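Local atomic coordinates of importin subunit beta-1 (Saccharomyces cerevisiae, PDB entry 5OWU), a protein that carries proteins into the nucleus by associating with importin alpha, the subunit that recognises the classical nuclear localization signal of the cargo. Residues 47-52 with 101-106; 285-290 with 352-357; 483-488 with 528-533; 687-692 with 701-706; 760-765 with 770-775. One frame throughout, in Å; residues are numbered along the deposited sequence.

Contact 1 (47-52 with 101-106); sequences VLIDEN and LTALVS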
# COMPACT_ATOMS: atom_id res chain seq x y z
N VAL A 47 -40.60 3.94 -2.08
CA VAL A 47 -40.36 4.62 -0.81
C VAL A 47 -39.39 5.78 -1.00
O VAL A 47 -39.55 6.85 -0.41
CB VAL A 47 -39.85 3.61 0.25
CG1 VAL A 47 -39.41 4.34 1.53
CG2 VAL A 47 -40.93 2.59 0.57
N LEU A 48 -38.38 5.60 -1.87
CA LEU A 48 -37.46 6.70 -2.16
C LEU A 48 -38.21 8.00 -2.44
O LEU A 48 -37.79 9.07 -1.98
CB LEU A 48 -36.57 6.33 -3.34
CG LEU A 48 -35.62 7.41 -3.86
CD1 LEU A 48 -34.74 7.98 -2.76
CD2 LEU A 48 -34.77 6.83 -4.97
N ILE A 49 -39.33 7.93 -3.17
CA ILE A 49 -40.06 9.13 -3.57
C ILE A 49 -41.25 9.42 -2.66
O ILE A 49 -42.03 10.34 -2.95
CB ILE A 49 -40.52 9.04 -5.03
CG1 ILE A 49 -41.48 7.86 -5.22
CG2 ILE A 49 -39.32 8.92 -5.97
CD1 ILE A 49 -42.22 7.87 -6.53
N ASP A 50 -41.42 8.67 -1.57
CA ASP A 50 -42.61 8.81 -0.72
C ASP A 50 -42.35 9.89 0.32
O ASP A 50 -41.64 9.67 1.31
CB ASP A 50 -42.94 7.47 -0.07
CG ASP A 50 -44.13 7.56 0.88
OD1 ASP A 50 -45.05 8.37 0.62
OD2 ASP A 50 -44.14 6.83 1.88
N GLU A 51 -42.95 11.07 0.11
CA GLU A 51 -42.75 12.18 1.04
C GLU A 51 -43.29 11.87 2.43
O GLU A 51 -42.83 12.47 3.41
CB GLU A 51 -43.40 13.44 0.48
CG GLU A 51 -42.65 14.06 -0.71
CD GLU A 51 -43.53 14.27 -1.93
OE1 GLU A 51 -44.56 13.58 -2.07
OE2 GLU A 51 -43.18 15.14 -2.77
N ASN A 52 -44.26 10.96 2.54
CA ASN A 52 -44.83 10.56 3.82
C ASN A 52 -43.88 9.73 4.67
O ASN A 52 -44.17 9.50 5.85
CB ASN A 52 -46.12 9.77 3.57
CG ASN A 52 -46.76 9.27 4.86
OD1 ASN A 52 -46.94 10.03 5.81
ND2 ASN A 52 -47.09 7.99 4.90
N LEU A 101 -35.21 8.79 -11.16
CA LEU A 101 -35.03 10.09 -11.82
C LEU A 101 -35.89 11.16 -11.16
O LEU A 101 -35.47 12.32 -11.09
CB LEU A 101 -35.37 9.97 -13.31
CG LEU A 101 -34.30 9.32 -14.19
CD1 LEU A 101 -34.89 8.91 -15.53
CD2 LEU A 101 -33.12 10.26 -14.38
N THR A 102 -37.07 10.79 -10.68
CA THR A 102 -37.88 11.75 -9.93
C THR A 102 -37.14 12.20 -8.68
O THR A 102 -37.07 13.40 -8.38
CB THR A 102 -39.22 11.13 -9.55
OG1 THR A 102 -40.01 10.94 -10.74
CG2 THR A 102 -39.99 12.03 -8.57
N ALA A 103 -36.56 11.26 -7.94
CA ALA A 103 -35.85 11.62 -6.72
C ALA A 103 -34.58 12.42 -7.02
O ALA A 103 -34.15 13.23 -6.19
CB ALA A 103 -35.52 10.35 -5.92
N LEU A 104 -33.98 12.22 -8.19
CA LEU A 104 -32.72 12.89 -8.51
C LEU A 104 -32.87 14.41 -8.44
O LEU A 104 -31.94 15.11 -8.01
CB LEU A 104 -32.23 12.48 -9.89
CG LEU A 104 -30.88 13.07 -10.28
CD1 LEU A 104 -29.76 12.47 -9.44
CD2 LEU A 104 -30.62 12.87 -11.76
N VAL A 105 -34.03 14.93 -8.84
CA VAL A 105 -34.26 16.36 -8.87
C VAL A 105 -34.97 16.84 -7.60
O VAL A 105 -35.54 17.93 -7.58
CB VAL A 105 -35.03 16.78 -10.13
CG1 VAL A 105 -34.26 16.38 -11.37
CG2 VAL A 105 -36.44 16.18 -10.16
N SER A 106 -34.94 16.04 -6.54
CA SER A 106 -35.53 16.44 -5.27
C SER A 106 -34.82 17.67 -4.71
O SER A 106 -33.59 17.80 -4.78
CB SER A 106 -35.43 15.29 -4.27
OG SER A 106 -35.69 15.73 -2.95
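A chi1 of 175° turns CG of Leu-48 opposite the backbone nitrogen and carries its isobutyl group to the methyl of Ala-103, and Ile-49, whose chi1 of 62° sets CG2 anti to the carbonyl carbon, lays that branch against the same methyl. The contact belongs to the HEAT-repeat solenoid of importin beta: segment 47-52 runs off the C-terminal end of helix 37-48 in HEAT 2, and segment 101-106 off that of helix 90-104 in HEAT 3, so two successive repeats are joined here. Ala-103 has no side chain beyond CB to hold the chains apart, and its CA lies 5.8 Å from that of Ile-49. Its methyl is cupped by the fork of Leu-48, CB being 3.6 Å from CG and 3.7 Å from CD2 of that leucine. CD1 of Leu-48 is a little farther from Ala-103 CB, at 4.0 Å, so the whole branch point bears on one small group. Helix 109-126 extends this apolar patch, since Ile-111 and Ala-115 also touch Ala-103, while Ala-62 of helix 55-67 touches Leu-48. At the more exposed margin, Ile-49 and Thr-102 meet with their side chains nearly perpendicular. Thr-102 gives its hydroxyl to the carbonyl oxygen of Thr-98, one turn earlier in its own helix, and offers carbon instead: its CG2 rests 4.1 Å from CG2 of Ile-49.

Contact 2 (285-290 with 352-357); sequences MTVEFW and GACLQL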
# COMPACT_ATOMS: atom_id res chain seq x y z
N MET A 285 -0.92 22.92 -4.66
CA MET A 285 -1.46 22.35 -5.89
C MET A 285 -0.38 22.21 -6.95
O MET A 285 -0.23 21.14 -7.58
CB MET A 285 -2.59 23.22 -6.44
CG MET A 285 -3.79 23.37 -5.54
SD MET A 285 -4.98 24.49 -6.31
CE MET A 285 -5.76 25.19 -4.86
N THR A 286 0.38 23.28 -7.18
CA THR A 286 1.40 23.20 -8.23
C THR A 286 2.45 22.15 -7.87
O THR A 286 2.91 21.38 -8.73
CB THR A 286 2.06 24.56 -8.46
OG1 THR A 286 2.91 24.89 -7.35
CG2 THR A 286 1.02 25.65 -8.62
N VAL A 287 2.82 22.10 -6.59
CA VAL A 287 3.80 21.11 -6.15
C VAL A 287 3.31 19.71 -6.49
O VAL A 287 4.05 18.90 -7.06
CB VAL A 287 4.08 21.27 -4.65
CG1 VAL A 287 4.97 20.13 -4.14
CG2 VAL A 287 4.75 22.60 -4.38
N GLU A 288 2.05 19.40 -6.15
CA GLU A 288 1.53 18.07 -6.42
C GLU A 288 1.58 17.76 -7.91
O GLU A 288 1.84 16.62 -8.31
CB GLU A 288 0.10 17.93 -5.89
CG GLU A 288 -0.56 16.60 -6.24
CD GLU A 288 0.21 15.39 -5.72
OE1 GLU A 288 0.97 15.54 -4.74
OE2 GLU A 288 0.06 14.29 -6.30
N PHE A 289 1.31 18.77 -8.75
CA PHE A 289 1.42 18.55 -10.19
C PHE A 289 2.83 18.11 -10.59
O PHE A 289 3.02 17.15 -11.35
CB PHE A 289 1.03 19.83 -10.93
CG PHE A 289 1.02 19.68 -12.41
CD1 PHE A 289 0.09 18.85 -13.01
CD2 PHE A 289 1.93 20.35 -13.21
CE1 PHE A 289 0.06 18.70 -14.38
CE2 PHE A 289 1.90 20.19 -14.58
CZ PHE A 289 0.97 19.36 -15.16
N TRP A 290 3.85 18.81 -10.08
CA TRP A 290 5.20 18.45 -10.50
C TRP A 290 5.64 17.12 -9.88
O TRP A 290 6.39 16.36 -10.51
CB TRP A 290 6.16 19.59 -10.19
CG TRP A 290 6.07 20.62 -11.26
CD1 TRP A 290 5.33 21.77 -11.24
CD2 TRP A 290 6.69 20.57 -12.55
NE1 TRP A 290 5.47 22.44 -12.43
CE2 TRP A 290 6.30 21.72 -13.25
CE3 TRP A 290 7.54 19.65 -13.18
CZ2 TRP A 290 6.74 21.99 -14.54
CZ3 TRP A 290 7.97 19.92 -14.46
CH2 TRP A 290 7.57 21.08 -15.13
N GLY A 352 9.33 19.41 0.05
CA GLY A 352 10.44 18.50 0.32
C GLY A 352 10.30 17.17 -0.40
O GLY A 352 11.25 16.68 -1.03
N ALA A 353 9.11 16.57 -0.33
CA ALA A 353 8.90 15.31 -1.04
C ALA A 353 9.10 15.49 -2.54
O ALA A 353 9.71 14.64 -3.22
CB ALA A 353 7.50 14.76 -0.74
N CYS A 354 8.60 16.60 -3.08
CA CYS A 354 8.77 16.87 -4.50
C CYS A 354 10.24 17.00 -4.85
O CYS A 354 10.72 16.42 -5.83
CB CYS A 354 8.01 18.14 -4.87
SG CYS A 354 7.98 18.45 -6.64
N LEU A 355 10.99 17.76 -4.05
CA LEU A 355 12.42 17.90 -4.27
C LEU A 355 13.11 16.55 -4.32
O LEU A 355 13.99 16.31 -5.17
CB LEU A 355 13.03 18.79 -3.18
CG LEU A 355 14.52 19.10 -3.29
CD1 LEU A 355 14.83 19.83 -4.61
CD2 LEU A 355 14.94 19.95 -2.09
N GLN A 356 12.73 15.63 -3.42
CA GLN A 356 13.34 14.31 -3.45
C GLN A 356 12.99 13.56 -4.74
O GLN A 356 13.83 12.84 -5.29
CB GLN A 356 12.92 13.51 -2.22
CG GLN A 356 13.36 14.18 -0.93
CD GLN A 356 12.89 13.44 0.31
OE1 GLN A 356 12.70 12.23 0.28
NE2 GLN A 356 12.72 14.18 1.40
N LEU A 357 11.76 13.71 -5.22
CA LEU A 357 11.40 13.11 -6.51
C LEU A 357 12.25 13.69 -7.65
O LEU A 357 12.70 12.95 -8.54
CB LEU A 357 9.91 13.32 -6.79
CG LEU A 357 8.95 12.53 -5.89
CD1 LEU A 357 7.52 12.97 -6.12
CD2 LEU A 357 9.09 11.04 -6.12
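Cys-354 lies against Val-287 and Trp-290, two residues separated by less than one turn on helix 280-306. Val-287 and Cys-354 make the same choice of first torsion: CG1 and SG respectively stand opposite the backbone nitrogen (chi1 173° and -173°). The first torsion carries CG1 of Val-287 to 3.7 Å from CB of Cys-354. The second runs the thiol along the surface of the opposing helix, where SG lies 4.1 Å from CB of Trp-290 and 4.0 Å from the backbone O of Val-287. Trp-290 therefore contributes its methylene, not its ring. Its chi1 of -81° swings the indole away from Cys-354, and NE1 is hydrogen-bonded to OG1 of Thr-271 on helix 260-274, which helps to fix the rotation of the indole. One indole face also carries CD2 of Phe-289, 4.1 Å above the plane and offset toward the rim. Helix 317-332 covers the site, touching Val-287 through Leu-332, Trp-290 through Val-325 and Cys-354 through Leu-329. Such apolar contact between the second helices of successive repeats, here helix 280-306 of HEAT 7 and helix 347-362 of HEAT 8, is characteristic of a HEAT-repeat superhelix.

Contact 3 (483-488 with 528-533); sequences QLAEAT and VEYATD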
# COMPACT_ATOMS: atom_id res chain seq x y z
N GLN A 483 24.23 0.36 6.52
CA GLN A 483 25.04 0.66 5.35
C GLN A 483 26.52 0.39 5.56
O GLN A 483 27.23 0.17 4.58
CB GLN A 483 24.83 2.12 4.94
CG GLN A 483 23.40 2.42 4.51
CD GLN A 483 23.02 1.66 3.26
OE1 GLN A 483 22.01 0.96 3.23
NE2 GLN A 483 23.83 1.80 2.22
N LEU A 484 27.00 0.38 6.80
CA LEU A 484 28.43 0.19 7.03
C LEU A 484 28.79 -1.23 7.47
O LEU A 484 29.95 -1.61 7.33
CB LEU A 484 28.93 1.18 8.09
CG LEU A 484 28.85 2.65 7.67
CD1 LEU A 484 29.22 3.56 8.81
CD2 LEU A 484 29.76 2.91 6.48
N ALA A 485 27.82 -2.01 7.95
CA ALA A 485 28.16 -3.32 8.49
C ALA A 485 28.72 -4.26 7.42
O ALA A 485 29.52 -5.14 7.74
CB ALA A 485 26.92 -3.95 9.13
N GLU A 486 28.33 -4.08 6.16
CA GLU A 486 28.69 -5.05 5.13
C GLU A 486 30.15 -4.95 4.72
O GLU A 486 30.77 -5.96 4.39
CB GLU A 486 27.79 -4.89 3.90
CG GLU A 486 26.29 -4.90 4.22
CD GLU A 486 25.80 -6.22 4.80
OE1 GLU A 486 24.89 -6.84 4.21
OE2 GLU A 486 26.34 -6.65 5.84
N ALA A 487 30.71 -3.74 4.71
CA ALA A 487 32.12 -3.57 4.39
C ALA A 487 32.98 -4.42 5.32
O ALA A 487 32.62 -4.69 6.47
CB ALA A 487 32.51 -2.10 4.52
N THR A 488 34.13 -4.85 4.82
CA THR A 488 35.07 -5.63 5.62
C THR A 488 36.48 -5.04 5.52
O THR A 488 37.05 -4.97 4.43
CB THR A 488 35.11 -7.12 5.19
OG1 THR A 488 33.84 -7.73 5.49
CG2 THR A 488 36.22 -7.88 5.93
N VAL A 528 21.31 -5.76 17.26
CA VAL A 528 21.39 -7.19 17.48
C VAL A 528 21.61 -7.90 16.16
O VAL A 528 22.51 -8.74 16.03
CB VAL A 528 20.12 -7.70 18.19
CG1 VAL A 528 20.10 -9.23 18.23
CG2 VAL A 528 20.03 -7.13 19.58
N GLU A 529 20.83 -7.53 15.15
CA GLU A 529 20.79 -8.34 13.94
C GLU A 529 22.09 -8.22 13.15
O GLU A 529 22.48 -9.17 12.47
CB GLU A 529 19.57 -7.94 13.13
CG GLU A 529 18.27 -8.39 13.84
CD GLU A 529 16.99 -7.88 13.19
OE1 GLU A 529 17.03 -6.81 12.53
OE2 GLU A 529 15.95 -8.55 13.35
N TYR A 530 22.80 -7.10 13.29
CA TYR A 530 24.08 -6.93 12.61
C TYR A 530 25.28 -7.22 13.50
O TYR A 530 26.42 -7.07 13.04
CB TYR A 530 24.19 -5.51 12.04
CG TYR A 530 23.34 -5.31 10.81
CD1 TYR A 530 22.01 -4.92 10.91
CD2 TYR A 530 23.86 -5.54 9.54
CE1 TYR A 530 21.22 -4.75 9.77
CE2 TYR A 530 23.09 -5.37 8.41
CZ TYR A 530 21.78 -4.97 8.53
OH TYR A 530 21.02 -4.80 7.40
N ALA A 531 25.08 -7.65 14.75
CA ALA A 531 26.22 -7.84 15.64
C ALA A 531 27.11 -8.97 15.13
O ALA A 531 26.63 -9.96 14.57
CB ALA A 531 25.75 -8.15 17.06
N THR A 532 28.41 -8.79 15.29
CA THR A 532 29.41 -9.78 14.95
C THR A 532 30.05 -10.31 16.22
O THR A 532 29.85 -9.77 17.32
CB THR A 532 30.49 -9.19 14.04
OG1 THR A 532 31.15 -8.13 14.74
CG2 THR A 532 29.88 -8.63 12.76
N ASP A 533 30.86 -11.36 16.07
CA ASP A 533 31.51 -11.93 17.25
C ASP A 533 32.42 -10.91 17.92
O ASP A 533 32.55 -10.92 19.15
CB ASP A 533 32.30 -13.18 16.86
CG ASP A 533 31.39 -14.36 16.51
OD1 ASP A 533 30.31 -14.49 17.14
OD2 ASP A 533 31.76 -15.14 15.62
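Ala-485 and Tyr-530 mark the closest backbone approach of the two segments, their CA atoms 6.8 Å apart. Each lies near the C-terminal end of a helix of the HEAT solenoid, helix 467-484 in HEAT 11 and helix 516-530 in HEAT 12, where the chains turn out of the helices. Tyr-530 has phi/psi of -99°/3°, and the turn around it is tied by Ala-531 N to the O of Val-528 at 3.1 Å. Its carbonyl oxygen accepts a hydrogen bond from the hydroxyl of Tyr-493, and Lys-586 NZ bonds to the carbonyls of Val-528 and Ala-531, so backbone carbonyls of this turn are engaged by other parts of the fold. From this backbone the phenol ring, with CG anti to the carbonyl carbon (chi1 -75°), reaches toward the 483-488 segment. The CD2-CE2 bond does the touching, and the methyl of Ala-485 comes to it obliquely: CD2 of Tyr-530 is within 3.5 Å of Ala-485 CB, whereas CE2 of the same ring is 4.1 Å from that methyl. Val-481 and Glu-482 of helix 467-484 and Tyr-496 of helix 496-507 also touch the tyrosine side chain. As modelled, the poorly ordered Glu-486 brings its carboxylate to the edge of the ring, where OE2 lies near the ring plane, 4.3 Å from CE2 of Tyr-530.

Contact 4 (687-692 with 701-706); sequences QMISNP and AVLSVF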
# COMPACT_ATOMS: atom_id res chain seq x y z
N GLN A 687 -9.21 -27.38 10.47
CA GLN A 687 -10.36 -26.65 10.99
C GLN A 687 -10.19 -25.15 10.77
O GLN A 687 -11.10 -24.48 10.25
CB GLN A 687 -10.54 -26.96 12.48
CG GLN A 687 -10.71 -28.43 12.80
CD GLN A 687 -10.40 -28.76 14.25
OE1 GLN A 687 -10.74 -28.00 15.16
NE2 GLN A 687 -9.73 -29.89 14.47
N MET A 688 -9.01 -24.62 11.11
CA MET A 688 -8.83 -23.17 11.10
C MET A 688 -9.11 -22.59 9.72
O MET A 688 -9.90 -21.65 9.57
CB MET A 688 -7.42 -22.81 11.54
CG MET A 688 -7.11 -23.09 12.99
SD MET A 688 -5.33 -23.12 13.27
CE MET A 688 -4.86 -21.50 12.68
N ILE A 689 -8.46 -23.15 8.69
CA ILE A 689 -8.61 -22.61 7.34
C ILE A 689 -9.99 -22.87 6.77
O ILE A 689 -10.35 -22.27 5.75
CB ILE A 689 -7.50 -23.19 6.43
CG1 ILE A 689 -7.33 -22.31 5.19
CG2 ILE A 689 -7.80 -24.65 6.05
CD1 ILE A 689 -6.10 -22.64 4.36
N SER A 690 -10.79 -23.72 7.42
CA SER A 690 -12.17 -23.96 7.01
C SER A 690 -13.17 -23.09 7.75
O SER A 690 -14.37 -23.20 7.51
CB SER A 690 -12.54 -25.43 7.22
OG SER A 690 -13.14 -25.63 8.49
N ASN A 691 -12.70 -22.22 8.65
CA ASN A 691 -13.59 -21.38 9.45
C ASN A 691 -13.94 -20.12 8.67
O ASN A 691 -13.02 -19.37 8.29
CB ASN A 691 -12.92 -21.01 10.76
CG ASN A 691 -13.87 -20.37 11.74
OD1 ASN A 691 -14.86 -19.76 11.36
ND2 ASN A 691 -13.58 -20.52 13.02
N PRO A 692 -15.22 -19.84 8.40
CA PRO A 692 -15.55 -18.60 7.67
C PRO A 692 -15.21 -17.33 8.43
O PRO A 692 -14.95 -16.30 7.80
CB PRO A 692 -17.06 -18.73 7.43
CG PRO A 692 -17.33 -20.19 7.48
CD PRO A 692 -16.38 -20.74 8.51
N ALA A 701 -0.80 -17.94 5.74
CA ALA A 701 0.01 -18.51 6.82
C ALA A 701 -0.15 -20.02 6.90
O ALA A 701 0.83 -20.78 6.85
CB ALA A 701 -0.36 -17.85 8.15
N VAL A 702 -1.40 -20.48 6.97
CA VAL A 702 -1.64 -21.92 7.06
C VAL A 702 -1.05 -22.63 5.84
O VAL A 702 -0.36 -23.64 5.97
CB VAL A 702 -3.14 -22.21 7.23
CG1 VAL A 702 -3.41 -23.70 7.21
CG2 VAL A 702 -3.61 -21.61 8.55
N LEU A 703 -1.27 -22.08 4.64
CA LEU A 703 -0.70 -22.72 3.47
C LEU A 703 0.80 -22.88 3.65
O LEU A 703 1.35 -23.98 3.50
CB LEU A 703 -1.03 -21.92 2.20
CG LEU A 703 -2.50 -21.90 1.77
CD1 LEU A 703 -2.69 -21.00 0.56
CD2 LEU A 703 -3.03 -23.30 1.46
N SER A 704 1.48 -21.80 4.06
CA SER A 704 2.92 -21.87 4.19
C SER A 704 3.32 -22.94 5.20
O SER A 704 4.30 -23.67 4.98
CB SER A 704 3.49 -20.51 4.60
OG SER A 704 3.24 -19.56 3.59
N VAL A 705 2.56 -23.07 6.29
CA VAL A 705 3.01 -23.97 7.34
C VAL A 705 2.82 -25.41 6.90
O VAL A 705 3.57 -26.30 7.33
CB VAL A 705 2.31 -23.66 8.68
CG1 VAL A 705 0.96 -24.37 8.81
CG2 VAL A 705 3.21 -24.03 9.84
N PHE A 706 1.88 -25.66 5.98
CA PHE A 706 1.80 -27.01 5.42
C PHE A 706 3.15 -27.41 4.84
O PHE A 706 3.63 -28.52 5.08
CB PHE A 706 0.70 -27.08 4.35
CG PHE A 706 -0.70 -27.07 4.91
CD1 PHE A 706 -1.02 -27.77 6.06
CD2 PHE A 706 -1.71 -26.36 4.27
CE1 PHE A 706 -2.31 -27.76 6.57
CE2 PHE A 706 -3.00 -26.36 4.77
CZ PHE A 706 -3.30 -27.06 5.92
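HEAT 16 is a helical hairpin, and Ile-689 and Val-702 meet across it, at the end of helix 675-689 and a turn into helix 698-713. Ile-689 is nearly extended, CG1 anti to the backbone N (chi1 -160°) and the chain continuing the same way beyond it, and this drives CD1 toward the second helix. There CD1 of Ile-689 lies 4.1 Å from CG1 of Val-702 and 4.3 Å from CD2 of Leu-703, the two side chains of the Ile-Val pair crossing obliquely. Met-688 reaches the other branch of the valine: its bent terminal torsion (chi3 57°) brings CE to 4.3 Å from CG2 of Val-702. Leu-685 also touches Val-702, and Leu-703 continues to Ala-753 and Val-754 of helix 741-764. Beside this patch the chain leaves helix 675-689 through a double grip on one carbonyl, as Ser-690 N and Ser-690 OG each approach Gln-687 O to 2.9 Å from the same face of its plane. Between the two segments all the side-chain contacts are carbon against carbon, none tight. The two segments thus meet by dispersion and burial of apolar surface, with no polar group setting their direction.

Contact 5 (760-765 with 770-775); sequences GIVAGL and EALFPY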
# COMPACT_ATOMS: atom_id res chain seq x y z
N GLY A 760 7.99 -27.12 0.38
CA GLY A 760 8.08 -28.03 1.50
C GLY A 760 7.63 -29.44 1.14
O GLY A 760 8.22 -30.42 1.60
N ILE A 761 6.59 -29.55 0.31
CA ILE A 761 6.06 -30.86 -0.06
C ILE A 761 7.06 -31.61 -0.93
O ILE A 761 7.34 -32.79 -0.72
CB ILE A 761 4.70 -30.70 -0.75
CG1 ILE A 761 3.63 -30.40 0.29
CG2 ILE A 761 4.32 -31.95 -1.54
CD1 ILE A 761 2.30 -29.93 -0.29
N VAL A 762 7.62 -30.92 -1.92
CA VAL A 762 8.59 -31.57 -2.80
C VAL A 762 9.83 -31.97 -2.02
O VAL A 762 10.41 -33.03 -2.27
CB VAL A 762 8.90 -30.64 -3.99
CG1 VAL A 762 10.07 -31.18 -4.82
CG2 VAL A 762 7.66 -30.51 -4.85
N ALA A 763 10.26 -31.14 -1.06
CA ALA A 763 11.38 -31.53 -0.21
C ALA A 763 11.04 -32.75 0.63
O ALA A 763 11.82 -33.71 0.70
CB ALA A 763 11.79 -30.37 0.70
N GLY A 764 9.87 -32.75 1.26
CA GLY A 764 9.50 -33.86 2.13
C GLY A 764 9.32 -35.17 1.40
O GLY A 764 9.68 -36.23 1.92
N LEU A 765 8.80 -35.12 0.18
CA LEU A 765 8.54 -36.32 -0.61
C LEU A 765 9.62 -36.57 -1.64
O LEU A 765 9.36 -37.24 -2.65
CB LEU A 765 7.17 -36.21 -1.29
CG LEU A 765 6.01 -35.92 -0.34
CD1 LEU A 765 4.71 -35.85 -1.12
CD2 LEU A 765 5.93 -36.97 0.76
N GLU A 770 6.18 -41.44 -6.41
CA GLU A 770 4.86 -41.95 -6.75
C GLU A 770 3.77 -41.18 -6.03
O GLU A 770 2.64 -41.09 -6.52
CB GLU A 770 4.77 -43.45 -6.41
CG GLU A 770 4.79 -43.79 -4.92
CD GLU A 770 6.18 -43.71 -4.31
OE1 GLU A 770 7.14 -43.30 -5.02
OE2 GLU A 770 6.32 -44.06 -3.12
N ALA A 771 4.07 -40.62 -4.86
CA ALA A 771 3.08 -39.82 -4.15
C ALA A 771 2.91 -38.45 -4.80
O ALA A 771 1.80 -37.90 -4.80
CB ALA A 771 3.49 -39.67 -2.69
N LEU A 772 3.99 -37.89 -5.35
CA LEU A 772 3.91 -36.55 -5.94
C LEU A 772 3.40 -36.58 -7.37
O LEU A 772 2.83 -35.59 -7.84
CB LEU A 772 5.29 -35.89 -5.90
CG LEU A 772 5.35 -34.43 -6.36
CD1 LEU A 772 4.76 -33.51 -5.31
CD2 LEU A 772 6.78 -34.01 -6.70
N PHE A 773 3.57 -37.71 -8.07
CA PHE A 773 3.35 -37.77 -9.51
C PHE A 773 2.05 -37.14 -9.99
O PHE A 773 2.10 -36.35 -10.95
CB PHE A 773 3.44 -39.24 -9.96
CG PHE A 773 3.20 -39.44 -11.43
CD1 PHE A 773 4.09 -38.93 -12.36
CD2 PHE A 773 2.09 -40.13 -11.89
CE1 PHE A 773 3.88 -39.10 -13.72
CE2 PHE A 773 1.88 -40.31 -13.25
CZ PHE A 773 2.78 -39.79 -14.16
N PRO A 774 0.89 -37.42 -9.40
CA PRO A 774 -0.36 -36.88 -9.96
C PRO A 774 -0.56 -35.39 -9.76
O PRO A 774 -1.59 -34.86 -10.19
CB PRO A 774 -1.45 -37.69 -9.23
CG PRO A 774 -0.81 -38.13 -7.97
CD PRO A 774 0.62 -38.38 -8.31
N TYR A 775 0.39 -34.69 -9.13
CA TYR A 775 0.26 -33.26 -8.87
C TYR A 775 1.27 -32.43 -9.64
O TYR A 775 1.27 -31.20 -9.52
CB TYR A 775 0.41 -33.00 -7.37
CG TYR A 775 -0.51 -33.84 -6.53
CD1 TYR A 775 -1.88 -33.60 -6.53
CD2 TYR A 775 -0.02 -34.89 -5.76
CE1 TYR A 775 -2.73 -34.37 -5.79
CE2 TYR A 775 -0.88 -35.67 -5.02
CZ TYR A 775 -2.23 -35.41 -5.03
OH TYR A 775 -3.09 -36.18 -4.29
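Ala-771, near the start of the second segment, puts its methyl against Leu-765, CB of Ala-771 lying 4.3 Å from CD1 of Leu-765. The leucine is the first residue after helix 741-764 to leave helical geometry, and beyond it the short helix 769-772 packs against the last turn of the longer one. Leu-772 follows and carries most of the contact. Its chi1 of -175° points CG opposite the backbone nitrogen, and the side chain extends over the last turns of helix 741-764 and sets both methyls against Val-762, with CD1 also meeting Ile-761. CD1 of Leu-772 lies 4.1 Å from CG2 of Ile-761 and 4.2 Å from CG2 of Val-762. Within segment 760-765, CD2 of Leu-772 meets Val-762, 4.1 Å from its CG2. Farther along, Pro-774 places its CG 3.8 Å above one face of the Tyr-775 ring, offset toward the rim. Tyr-775 ends the segment with its N bonded to the O of Leu-772 at 2.9 Å and its phenol OH hydrogen-bonded to ND2 of Asn-722. The passage from HEAT 17 to HEAT 18 is in touch with two helices: helix 718-732, whose Leu-721 touches Ile-761, Leu-765 and Tyr-775, and helix 796-812, whose Met-812 touches both Val-762 and Leu-772.

Overall arrangement
The five contacts follow one another along the chain without interleaving, sampling an all-helical superhelix from HEAT 2 to HEAT 18. Contacts 1, 2 and 3 each join a repeat to the next; contact 4 lies within HEAT 16, and contact 5 closes the short passage from HEAT 17 to HEAT 18. Centres of contacts 1 and 3 are about 70 Å apart, on opposite sides of the chain's centre, whereas contacts 4 and 5 are about 20 Å apart, with nearest atoms about 5 Å away. Helix 741-764 links this pair, touching contact 4 and supplying residues 760-765. Such local, serial packing suits a curved solenoid, whose shape builds up repeat by repeat.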